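Local coordinates for protein ethylbenzene dehydrogenase alpha-subunit (Aromatoleum aromaticum, PDB 2IVF) that binds a molybdenum atom, MGD, MD1 and an iron/sulfur cluster as a member of the molybdopterin oxidoreductase family, at residues A[216-221]-A[481-486]; A[313-318]-A[404-409]; A[914-919]-A[969-974]. All blocks are in the same frame, centred on the assembly; numbering follows the deposited sequence.

Interaction 1 of 3, residues A[216-221]-A[481-486]; sequences DINVDI and WAYSDD. With MD1 (phosphoric acid 4-(2-amino-4-oxo-3,4,5,6,-tetrahydro-pteridin-6-yl)-2-hydroxy-3,4-dimercapto-but-3-en-yl ester guanylate ester), chain N.
The indole of W481 meets the side-chain amide of N218 at its edge, with ND2 lying near the plane of the ring by CZ2 and CH2. In this molybdopterin oxidoreductase fold, the contact brings the short helix 217-221, which borders the pterin and the sulfur-bearing carbons of MD1, together with a loop whose W481 side chain comes within about 6 Å of the molybdenum atom. The two side chains come from opposite directions and their planes are 63° apart; ND2 is modelled too close to the ring carbons for the separation to carry any meaning. Over one face of the indole sits CE2 of Y483, 3.8 Å above the plane and toward the rim. The ring of H236, outside the two segments, stacks on W481, and F446 meets it edge-to-face. CG of W481 is anti to the backbone N (chi1 -153°), which sends the indole across to the helix.

Little surface is buried, and the polar link runs through water. One water donates to OD1 of N218 at 3.3 Å and is 3.0 Å from OH of Y483, bridging amide and phenol. The other end of the amide, ND2, gives its hydrogen bond to the backbone O of D223, so each polar atom of N218 has a partner, consistent with a fixed amide orientation. D216 is the N-cap: its OD1 accepts from V219 N at 3.3 Å, from above the carboxylate plane. At the end of this short helix the I221 side chain packs on the ligand, with CB 3.7 Å from MD1 C12 and CD1 3.8 Å from the sulfur S12.

Interaction 2 of 3, residues A[313-318]-A[404-409]; sequences VMIDEK and GLREHL
I315 reaches over to the helix 401-408 and lays its two branches against different residues. The longer branch ends in CD1, which packs on CD1 of L409 at 3.6 Å and on CD2 of L405 at 4.1 Å; in both pairs the side chains cross at about a right angle, so methyl meets methyl and the chains do not run alongside each other. The shorter branch, CG2, takes the third partner, the CG methylene of R406, at 4.2 Å, and here the two side chains meet at a slant. CG2 is anti to the backbone N while CG1 lies beside it (chi1 -69°), which is how one isoleucine can serve the leucines and the arginine together.

L405 and L409 are one helical turn apart and present their methyls to the same I315. L409 also touches L308 and Q312, earlier on the helix 303-316, while L467 and L463 of helix 454-467 lie against I315 and L405, so three helices converge here. Just beyond I315, the chain leaves its helix through a Schellman motif at K318, where phi is positive.

R406 gives only its aliphatic stem to the contact. Its chain bends at chi3 (88°), and NH1 makes a salt bridge with E403; NH2 contacts neither the carboxylate of D316 nor the amine of K318. The joint between the helices is therefore purely apolar, held by methyl and methylene packing, with the charged groups at the outer edge, toward solvent.

Interaction 3 of 3, residues A[914-919]-A[969-974]; sequences KQCIVY and VRVSIK
C916 is the residue through which 914-919 meets V971 and I973. Coming up to it, K914 turns its side chain elsewhere, to a salt bridge with D880, and Q915 points away from 969-974, its amide NE2 bonded to T846 and D284. At C916 the direction reverses: SG sits 3.7 Å from CG2 of V971 and 3.9 Å from CD1 of I973, and that same CD1 lies 3.9 Å from CB. With chi1 at 58°, SG is tucked between the backbone N and the carbonyl carbon, where it meets two residues that stand on the same side of their strand, S972 between them pointing away. Further along, V918 rests on V874 and L894.

No hydrogen bond joins the two segments. Strand 843-846 pairs with both of them, and C916 bonds to it through the backbone. The first and last strands of this sheet also pair, consistent with the double-psi beta-barrel clan to which the dinucleotide-binding family belongs, and F843 and M876 add to the apolar surroundings. This buried contact thus depends on a sulfur lodged among methyl groups: dispersion and exclusion of water hold it, without polar pairing.

Overall arrangement
Interactions 1 and 3 are buried, whereas the centre of interaction 2 lies about 32 Å from that of the chain, in a place only partly covered. Interaction 1, whose centre is about 6 Å from the chain's, joins a helix to a loop beside MD1 and the molybdenum atom, and it alone brings in an aromatic ring, an amide and water. Interactions 2 and 3 are both apolar, but one packs helix on helix and the other strand against strand in the dinucleotide-binding part of the fold. In sequence, 313-318 and 404-409 both fall between the segments of interaction 1. No two contacts touch; the nearest atoms of interactions 1 and 3 are about 12 Å apart.

Interaction 1 of 3, residues A[216-221]-A[481-486]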
loop_
_atom_site.group_PDB
_atom_site.type_symbol
_atom_site.label_atom_id
_atom_site.label_comp_id
_atom_site.label_asym_id
_atom_site.label_seq_id
_atom_site.Cartn_x
_atom_site.Cartn_y
_atom_site.Cartn_z
ATOM N N ASP A 216 -0.676 23.978 -10.869
ATOM C CA ASP A 216 0.585 23.256 -10.472
ATOM C C ASP A 216 0.312 21.974 -9.706
ATOM O O ASP A 216 -0.273 22.023 -8.635
ATOM C CB ASP A 216 1.419 24.180 -9.606
ATOM C CG ASP A 216 2.813 23.695 -9.376
ATOM O OD1 ASP A 216 3.006 22.546 -8.924
ATOM O OD2 ASP A 216 3.743 24.506 -9.606
ATOM N N ILE A 217 0.734 20.840 -10.253
ATOM C CA ILE A 217 0.457 19.539 -9.672
ATOM C C ILE A 217 0.962 19.473 -8.231
ATOM O O ILE A 217 0.245 19.098 -7.335
ATOM C CB ILE A 217 1.056 18.390 -10.531
ATOM C CG1 ILE A 217 1.040 17.041 -9.781
ATOM C CG2 ILE A 217 2.492 18.695 -10.971
ATOM C CD1 ILE A 217 -0.357 16.505 -9.515
ATOM N N ASN A 218 2.215 19.850 -7.999
ATOM C CA ASN A 218 2.798 19.652 -6.667
ATOM C C ASN A 218 2.227 20.515 -5.578
ATOM O O ASN A 218 2.064 20.067 -4.446
ATOM C CB ASN A 218 4.308 19.814 -6.727
ATOM C CG ASN A 218 4.952 18.531 -6.962
ATOM O OD1 ASN A 218 4.985 18.032 -8.090
ATOM N ND2 ASN A 218 5.374 17.892 -5.875
ATOM N N VAL A 219 1.934 21.748 -5.925
ATOM C CA VAL A 219 1.308 22.675 -4.991
ATOM C C VAL A 219 -0.142 22.177 -4.719
ATOM O O VAL A 219 -0.666 22.314 -3.597
ATOM C CB VAL A 219 1.371 24.062 -5.559
ATOM C CG1 VAL A 219 0.750 25.122 -4.604
ATOM C CG2 VAL A 219 2.873 24.404 -5.884
ATOM N N ASP A 220 -0.758 21.582 -5.746
ATOM C CA ASP A 220 -2.153 21.166 -5.659
ATOM C C ASP A 220 -2.297 19.937 -4.741
ATOM O O ASP A 220 -3.226 19.860 -3.926
ATOM C CB ASP A 220 -2.724 20.910 -7.057
ATOM C CG ASP A 220 -4.229 20.692 -7.034
ATOM O OD1 ASP A 220 -4.993 21.639 -6.660
ATOM O OD2 ASP A 220 -4.645 19.572 -7.392
ATOM N N ILE A 221 -1.360 19.009 -4.854
ATOM C CA ILE A 221 -1.395 17.797 -4.013
ATOM C C ILE A 221 -0.916 18.078 -2.605
ATOM O O ILE A 221 -1.479 17.560 -1.646
ATOM C CB ILE A 221 -0.652 16.640 -4.646
ATOM C CG1 ILE A 221 0.830 16.976 -4.925
ATOM C CG2 ILE A 221 -1.362 16.210 -5.943
ATOM C CD1 ILE A 221 1.574 15.974 -5.828
ATOM N N TRP A 481 13.700 14.255 -2.994
ATOM C CA TRP A 481 12.978 15.157 -3.873
ATOM C C TRP A 481 13.877 15.693 -4.980
ATOM O O TRP A 481 13.606 16.720 -5.545
ATOM C CB TRP A 481 12.449 16.277 -2.991
ATOM C CG TRP A 481 11.231 16.945 -3.456
ATOM C CD1 TRP A 481 10.999 18.288 -3.481
ATOM C CD2 TRP A 481 10.041 16.326 -3.935
ATOM N NE1 TRP A 481 9.739 18.542 -3.960
ATOM C CE2 TRP A 481 9.134 17.349 -4.245
ATOM C CE3 TRP A 481 9.652 15.008 -4.132
ATOM C CZ2 TRP A 481 7.893 17.095 -4.748
ATOM C CZ3 TRP A 481 8.396 14.758 -4.621
ATOM C CH2 TRP A 481 7.534 15.790 -4.924
ATOM N N ALA A 482 14.997 15.031 -5.219
ATOM C CA ALA A 482 15.842 15.292 -6.377
ATOM C C ALA A 482 15.453 14.279 -7.453
ATOM O O ALA A 482 15.416 13.087 -7.204
ATOM C CB ALA A 482 17.296 15.144 -6.007
ATOM N N TYR A 483 15.147 14.748 -8.654
ATOM C CA TYR A 483 14.866 13.819 -9.739
ATOM C C TYR A 483 15.001 14.494 -11.087
ATOM O O TYR A 483 14.946 15.716 -11.152
ATOM C CB TYR A 483 13.453 13.257 -9.603
ATOM C CG TYR A 483 12.345 14.271 -9.349
ATOM C CD1 TYR A 483 11.684 14.922 -10.400
ATOM C CD2 TYR A 483 11.921 14.535 -8.039
ATOM C CE1 TYR A 483 10.636 15.853 -10.134
ATOM C CE2 TYR A 483 10.891 15.438 -7.763
ATOM C CZ TYR A 483 10.258 16.107 -8.800
ATOM O OH TYR A 483 9.249 16.968 -8.429
ATOM N N SER A 484 15.185 13.698 -12.134
ATOM C CA SER A 484 15.195 14.227 -13.478
ATOM C C SER A 484 13.825 14.030 -14.028
ATOM O O SER A 484 13.363 12.897 -14.120
ATOM C CB SER A 484 16.116 13.438 -14.372
ATOM O OG SER A 484 16.099 14.016 -15.665
ATOM N N ASP A 485 13.209 15.099 -14.470
ATOM C CA ASP A 485 11.967 14.998 -15.177
ATOM C C ASP A 485 12.161 15.493 -16.614
ATOM O O ASP A 485 11.203 15.784 -17.297
ATOM C CB ASP A 485 10.881 15.765 -14.422
ATOM C CG ASP A 485 11.130 17.257 -14.370
ATOM O OD1 ASP A 485 12.184 17.734 -14.865
ATOM O OD2 ASP A 485 10.245 17.948 -13.809
ATOM N N ASP A 486 13.410 15.502 -17.082
ATOM C CA ASP A 486 13.738 15.978 -18.429
ATOM C C ASP A 486 12.919 15.256 -19.502
ATOM O O ASP A 486 12.441 15.874 -20.479
ATOM C CB ASP A 486 15.241 15.813 -18.712
ATOM C CG ASP A 486 16.107 16.682 -17.810
ATOM O OD1 ASP A 486 15.797 16.756 -16.610
ATOM O OD2 ASP A 486 17.092 17.273 -18.272
HETATM P PB MD1 N . -4.715 11.995 -7.495
HETATM O O3B MD1 N . -4.979 10.455 -7.249
HETATM O O1B MD1 N . -3.567 12.096 -8.434
HETATM O O2B MD1 N . -5.963 12.770 -7.675
HETATM O O3A MD1 N . -4.180 12.441 -6.070
HETATM C C10 MD1 N . -2.781 12.408 -5.712
HETATM C C11 MD1 N . -2.774 12.740 -4.229
HETATM O O11 MD1 N . -3.179 11.481 -3.590
HETATM C C12 MD1 N . -1.379 13.078 -3.775
HETATM S S12 MD1 N . -0.004 12.683 -4.711
HETATM C C13 MD1 N . -1.151 13.656 -2.552
HETATM S S13 MD1 N . 0.404 13.998 -1.990
HETATM C C14 MD1 N . -2.247 14.053 -1.639
HETATM N N15 MD1 N . -2.309 13.457 -0.347
HETATM C C16 MD1 N . -3.368 13.684 0.493
HETATM C C15 MD1 N . -3.286 13.165 1.771
HETATM O O14 MD1 N . -2.277 12.517 2.157
HETATM N N17 MD1 N . -4.395 13.348 2.532
HETATM C C17 MD1 N . -5.494 14.076 2.073
HETATM N N16 MD1 N . -6.509 14.214 2.914
HETATM N N18 MD1 N . -5.516 14.607 0.840
HETATM C C20 MD1 N . -4.471 14.424 0.061
HETATM N N8 MD1 N . -4.465 15.002 -1.168
HETATM C C7 MD1 N . -3.434 14.828 -2.155
HETATM P PA MD1 N . -6.183 9.467 -7.651
HETATM O O1A MD1 N . -5.574 8.102 -7.654
HETATM O O2A MD1 N . -7.300 9.707 -6.711
HETATM O "O5'" MD1 N . -6.636 9.875 -9.108
HETATM C "C5'" MD1 N . -5.736 9.552 -10.162
HETATM C "C4'" MD1 N . -6.464 8.853 -11.235
HETATM O "O4'" MD1 N . -5.434 8.446 -12.128
HETATM C "C1'" MD1 N . -5.940 7.257 -12.734
HETATM N N9 MD1 N . -4.918 6.424 -13.382
HETATM C C4 MD1 N . -4.764 6.357 -14.696
HETATM N N3 MD1 N . -5.435 7.006 -15.678
HETATM C C2 MD1 N . -5.111 6.805 -16.955
HETATM N N2 MD1 N . -5.768 7.463 -17.947
HETATM N N1 MD1 N . -4.141 5.865 -17.240
HETATM C C6 MD1 N . -3.424 5.171 -16.295
HETATM O O6 MD1 N . -2.529 4.407 -16.656
HETATM C C5 MD1 N . -3.739 5.431 -14.952
HETATM N N7 MD1 N . -3.314 4.966 -13.783
HETATM C C8 MD1 N . -4.030 5.585 -12.840
HETATM C "C2'" MD1 N . -6.575 6.479 -11.585
HETATM O "O2'" MD1 N . -7.590 5.538 -12.012
HETATM C "C3'" MD1 N . -7.105 7.584 -10.660
HETATM O "O3'" MD1 N . -8.551 7.695 -10.717
HETATM O O HOH W 1 6.774 15.343 -8.724
#

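Interaction 2 of 3, residues A[313-318]-A[404-409]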
loop_
_atom_site.group_PDB
_atom_site.type_symbol
_atom_site.label_atom_id
_atom_site.label_comp_id
_atom_site.label_asym_id
_atom_site.label_seq_id
_atom_site.Cartn_x
_atom_site.Cartn_y
_atom_site.Cartn_z
ATOM N N VAL A 313 18.922 22.451 23.536
ATOM C CA VAL A 313 19.827 21.527 24.222
ATOM C C VAL A 313 21.261 21.660 23.716
ATOM O O VAL A 313 22.194 21.834 24.509
ATOM C CB VAL A 313 19.327 20.100 24.136
ATOM C CG1 VAL A 313 20.423 19.079 24.589
ATOM C CG2 VAL A 313 18.078 19.945 24.953
ATOM N N MET A 314 21.432 21.596 22.394
ATOM C CA MET A 314 22.733 21.669 21.793
ATOM C C MET A 314 23.383 23.002 22.030
ATOM O O MET A 314 24.594 23.067 22.183
ATOM C CB MET A 314 22.650 21.425 20.283
ATOM C CG MET A 314 22.160 20.063 19.899
ATOM S SD MET A 314 22.356 19.752 18.125
ATOM C CE MET A 314 20.788 20.313 17.515
ATOM N N ILE A 315 22.604 24.073 22.045
ATOM C CA ILE A 315 23.197 25.387 22.311
ATOM C C ILE A 315 23.559 25.490 23.792
ATOM O O ILE A 315 24.705 25.787 24.133
ATOM C CB ILE A 315 22.288 26.528 21.793
ATOM C CG1 ILE A 315 22.299 26.495 20.248
ATOM C CG2 ILE A 315 22.718 27.915 22.353
ATOM C CD1 ILE A 315 21.318 27.427 19.601
ATOM N N ASP A 316 22.610 25.206 24.671
ATOM C CA ASP A 316 22.828 25.372 26.097
ATOM C C ASP A 316 23.978 24.494 26.636
ATOM O O ASP A 316 24.739 24.912 27.512
ATOM C CB ASP A 316 21.529 25.029 26.811
ATOM C CG ASP A 316 21.517 25.456 28.253
ATOM O OD1 ASP A 316 21.988 26.568 28.558
ATOM O OD2 ASP A 316 20.998 24.684 29.081
ATOM N N GLU A 317 24.092 23.289 26.117
ATOM C CA GLU A 317 25.131 22.362 26.505
ATOM C C GLU A 317 26.393 22.518 25.635
ATOM O O GLU A 317 27.338 21.809 25.827
ATOM C CB GLU A 317 24.591 20.919 26.471
ATOM C CG GLU A 317 23.436 20.708 27.431
ATOM C CD GLU A 317 23.064 19.261 27.659
ATOM O OE1 GLU A 317 23.617 18.376 26.998
ATOM O OE2 GLU A 317 22.215 18.994 28.545
ATOM N N LYS A 318 26.416 23.482 24.722
ATOM C CA LYS A 318 27.600 23.769 23.893
ATOM C C LYS A 318 28.063 22.537 23.098
ATOM O O LYS A 318 29.262 22.219 23.034
ATOM C CB LYS A 318 28.746 24.348 24.755
ATOM C CG LYS A 318 28.316 25.568 25.592
ATOM C CD LYS A 318 29.486 26.293 26.244
ATOM C CE LYS A 318 29.067 27.683 26.795
ATOM N NZ LYS A 318 30.247 28.582 27.219
ATOM N N GLY A 404 20.057 36.284 18.870
ATOM C CA GLY A 404 18.602 36.355 18.911
ATOM C C GLY A 404 18.007 34.981 19.192
ATOM O O GLY A 404 17.102 34.814 20.002
ATOM N N LEU A 405 18.516 33.986 18.507
ATOM C CA LEU A 405 18.042 32.649 18.721
ATOM C C LEU A 405 18.230 32.164 20.149
ATOM O O LEU A 405 17.362 31.426 20.663
ATOM C CB LEU A 405 18.750 31.719 17.772
ATOM C CG LEU A 405 18.269 30.291 17.743
ATOM C CD1 LEU A 405 16.787 30.170 17.303
ATOM C CD2 LEU A 405 19.192 29.538 16.770
ATOM N N ARG A 406 19.382 32.476 20.752
ATOM C CA ARG A 406 19.617 32.123 22.152
ATOM C C ARG A 406 18.494 32.669 23.016
ATOM O O ARG A 406 17.986 31.959 23.861
ATOM C CB ARG A 406 20.933 32.693 22.693
ATOM C CG ARG A 406 22.162 32.030 22.136
ATOM C CD ARG A 406 23.364 32.743 22.631
ATOM N NE ARG A 406 23.805 32.202 23.906
ATOM C CZ ARG A 406 24.545 32.858 24.792
ATOM N NH1 ARG A 406 24.923 34.126 24.608
ATOM N NH2 ARG A 406 24.904 32.227 25.894
ATOM N N GLU A 407 18.116 33.926 22.809
ATOM C CA GLU A 407 16.993 34.520 23.547
ATOM C C GLU A 407 15.695 33.738 23.273
ATOM O O GLU A 407 14.963 33.369 24.180
ATOM C CB GLU A 407 16.857 36.010 23.177
ATOM C CG GLU A 407 15.611 36.735 23.691
ATOM C CD GLU A 407 15.515 38.219 23.215
ATOM O OE1 GLU A 407 14.649 38.535 22.344
ATOM O OE2 GLU A 407 16.292 39.076 23.715
ATOM N N HIS A 408 15.420 33.508 21.998
ATOM C CA HIS A 408 14.175 32.946 21.545
ATOM C C HIS A 408 14.005 31.518 22.104
ATOM O O HIS A 408 12.911 31.129 22.513
ATOM C CB HIS A 408 14.228 32.945 20.022
ATOM C CG HIS A 408 13.103 32.220 19.359
ATOM N ND1 HIS A 408 11.796 32.627 19.465
ATOM C CD2 HIS A 408 13.104 31.161 18.519
ATOM C CE1 HIS A 408 11.034 31.816 18.751
ATOM N NE2 HIS A 408 11.804 30.927 18.154
ATOM N N LEU A 409 15.108 30.774 22.143
ATOM C CA LEU A 409 15.075 29.395 22.594
ATOM C C LEU A 409 14.912 29.316 24.116
ATOM O O LEU A 409 14.725 28.212 24.648
ATOM C CB LEU A 409 16.345 28.639 22.170
ATOM C CG LEU A 409 16.416 28.297 20.677
ATOM C CD1 LEU A 409 17.773 27.715 20.325
ATOM C CD2 LEU A 409 15.278 27.334 20.243
#

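Interaction 3 of 3, residues A[914-919]-A[969-974]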
loop_
_atom_site.group_PDB
_atom_site.type_symbol
_atom_site.label_atom_id
_atom_site.label_comp_id
_atom_site.label_asym_id
_atom_site.label_seq_id
_atom_site.Cartn_x
_atom_site.Cartn_y
_atom_site.Cartn_z
ATOM N N LYS A 914 -7.237 12.084 21.130
ATOM C CA LYS A 914 -7.748 13.294 20.444
ATOM C C LYS A 914 -7.095 13.515 19.093
ATOM O O LYS A 914 -7.273 14.536 18.477
ATOM C CB LYS A 914 -7.660 14.540 21.318
ATOM C CG LYS A 914 -8.346 14.406 22.706
ATOM C CD LYS A 914 -9.721 13.741 22.673
ATOM C CE LYS A 914 -10.267 13.465 24.128
ATOM N NZ LYS A 914 -9.441 12.376 24.810
ATOM N N GLN A 915 -6.382 12.520 18.627
ATOM C CA GLN A 915 -6.019 12.424 17.214
ATOM C C GLN A 915 -7.042 11.455 16.607
ATOM O O GLN A 915 -7.469 10.526 17.284
ATOM C CB GLN A 915 -4.607 11.853 17.067
ATOM C CG GLN A 915 -4.136 11.592 15.611
ATOM C CD GLN A 915 -2.910 10.713 15.516
ATOM O OE1 GLN A 915 -2.588 10.014 16.446
ATOM N NE2 GLN A 915 -2.243 10.737 14.363
ATOM N N CYS A 916 -7.408 11.623 15.341
ATOM C CA CYS A 916 -8.003 10.500 14.601
ATOM C C CYS A 916 -7.385 10.546 13.217
ATOM O O CYS A 916 -6.874 11.588 12.774
ATOM C CB CYS A 916 -9.522 10.585 14.516
ATOM S SG CYS A 916 -10.136 12.121 13.722
ATOM N N ILE A 917 -7.413 9.404 12.554
ATOM C CA ILE A 917 -6.674 9.215 11.330
ATOM C C ILE A 917 -7.547 8.614 10.253
ATOM O O ILE A 917 -8.215 7.594 10.489
ATOM C CB ILE A 917 -5.548 8.201 11.558
ATOM C CG1 ILE A 917 -4.676 8.621 12.758
ATOM C CG2 ILE A 917 -4.701 8.018 10.276
ATOM C CD1 ILE A 917 -3.636 7.544 13.149
ATOM N N VAL A 918 -7.510 9.207 9.062
ATOM C CA VAL A 918 -8.082 8.583 7.878
ATOM C C VAL A 918 -7.052 8.634 6.764
ATOM O O VAL A 918 -6.671 9.704 6.317
ATOM C CB VAL A 918 -9.383 9.309 7.408
ATOM C CG1 VAL A 918 -9.986 8.607 6.185
ATOM C CG2 VAL A 918 -10.409 9.446 8.551
ATOM N N TYR A 919 -6.541 7.465 6.404
ATOM C CA TYR A 919 -5.670 7.294 5.241
ATOM C C TYR A 919 -6.620 7.357 4.089
ATOM O O TYR A 919 -7.713 6.825 4.205
ATOM C CB TYR A 919 -5.044 5.904 5.274
ATOM C CG TYR A 919 -4.169 5.693 6.478
ATOM C CD1 TYR A 919 -2.914 6.253 6.532
ATOM C CD2 TYR A 919 -4.591 4.898 7.545
ATOM C CE1 TYR A 919 -2.098 6.043 7.626
ATOM C CE2 TYR A 919 -3.796 4.724 8.642
ATOM C CZ TYR A 919 -2.546 5.257 8.660
ATOM O OH TYR A 919 -1.735 5.107 9.737
ATOM N N VAL A 969 -6.699 19.445 11.026
ATOM C CA VAL A 969 -8.015 20.034 10.962
ATOM C C VAL A 969 -8.851 19.479 12.117
ATOM O O VAL A 969 -8.686 18.317 12.551
ATOM C CB VAL A 969 -8.658 19.811 9.600
ATOM C CG1 VAL A 969 -10.210 20.120 9.622
ATOM C CG2 VAL A 969 -7.937 20.723 8.562
ATOM N N ARG A 970 -9.721 20.318 12.634
ATOM C CA ARG A 970 -10.552 19.939 13.733
ATOM C C ARG A 970 -11.797 19.209 13.270
ATOM O O ARG A 970 -12.511 19.672 12.384
ATOM C CB ARG A 970 -10.988 21.178 14.512
ATOM C CG ARG A 970 -9.837 21.943 15.155
ATOM C CD ARG A 970 -8.882 21.054 15.940
ATOM N NE ARG A 970 -7.873 21.777 16.722
ATOM C CZ ARG A 970 -8.040 22.196 17.993
ATOM N NH1 ARG A 970 -9.169 22.006 18.670
ATOM N NH2 ARG A 970 -7.060 22.828 18.629
ATOM N N VAL A 971 -12.091 18.101 13.941
ATOM C CA VAL A 971 -13.339 17.397 13.760
ATOM C C VAL A 971 -13.889 16.969 15.104
ATOM O O VAL A 971 -13.146 16.836 16.052
ATOM C CB VAL A 971 -13.186 16.163 12.880
ATOM C CG1 VAL A 971 -12.695 16.598 11.501
ATOM C CG2 VAL A 971 -12.275 15.095 13.539
ATOM N N SER A 972 -15.212 16.837 15.165
ATOM C CA SER A 972 -15.909 16.144 16.249
ATOM C C SER A 972 -16.299 14.754 15.725
ATOM O O SER A 972 -16.419 14.567 14.534
ATOM C CB SER A 972 -17.138 16.941 16.631
ATOM O OG SER A 972 -16.837 17.963 17.578
ATOM N N ILE A 973 -16.471 13.783 16.607
ATOM C CA ILE A 973 -16.886 12.447 16.197
ATOM C C ILE A 973 -18.077 12.016 17.047
ATOM O O ILE A 973 -18.103 12.237 18.253
ATOM C CB ILE A 973 -15.718 11.439 16.341
ATOM C CG1 ILE A 973 -14.504 11.882 15.536
ATOM C CG2 ILE A 973 -16.162 10.046 15.936
ATOM C CD1 ILE A 973 -13.140 11.124 15.917
ATOM N N LYS A 974 -19.077 11.405 16.427
ATOM C CA LYS A 974 -20.154 10.782 17.176
ATOM C C LYS A 974 -20.507 9.446 16.510
ATOM O O LYS A 974 -20.209 9.239 15.330
ATOM C CB LYS A 974 -21.354 11.720 17.228
ATOM C CG LYS A 974 -22.011 11.949 15.909
ATOM C CD LYS A 974 -23.099 12.976 16.087
ATOM C CE LYS A 974 -23.941 13.170 14.836
ATOM N NZ LYS A 974 -25.191 13.982 15.225
#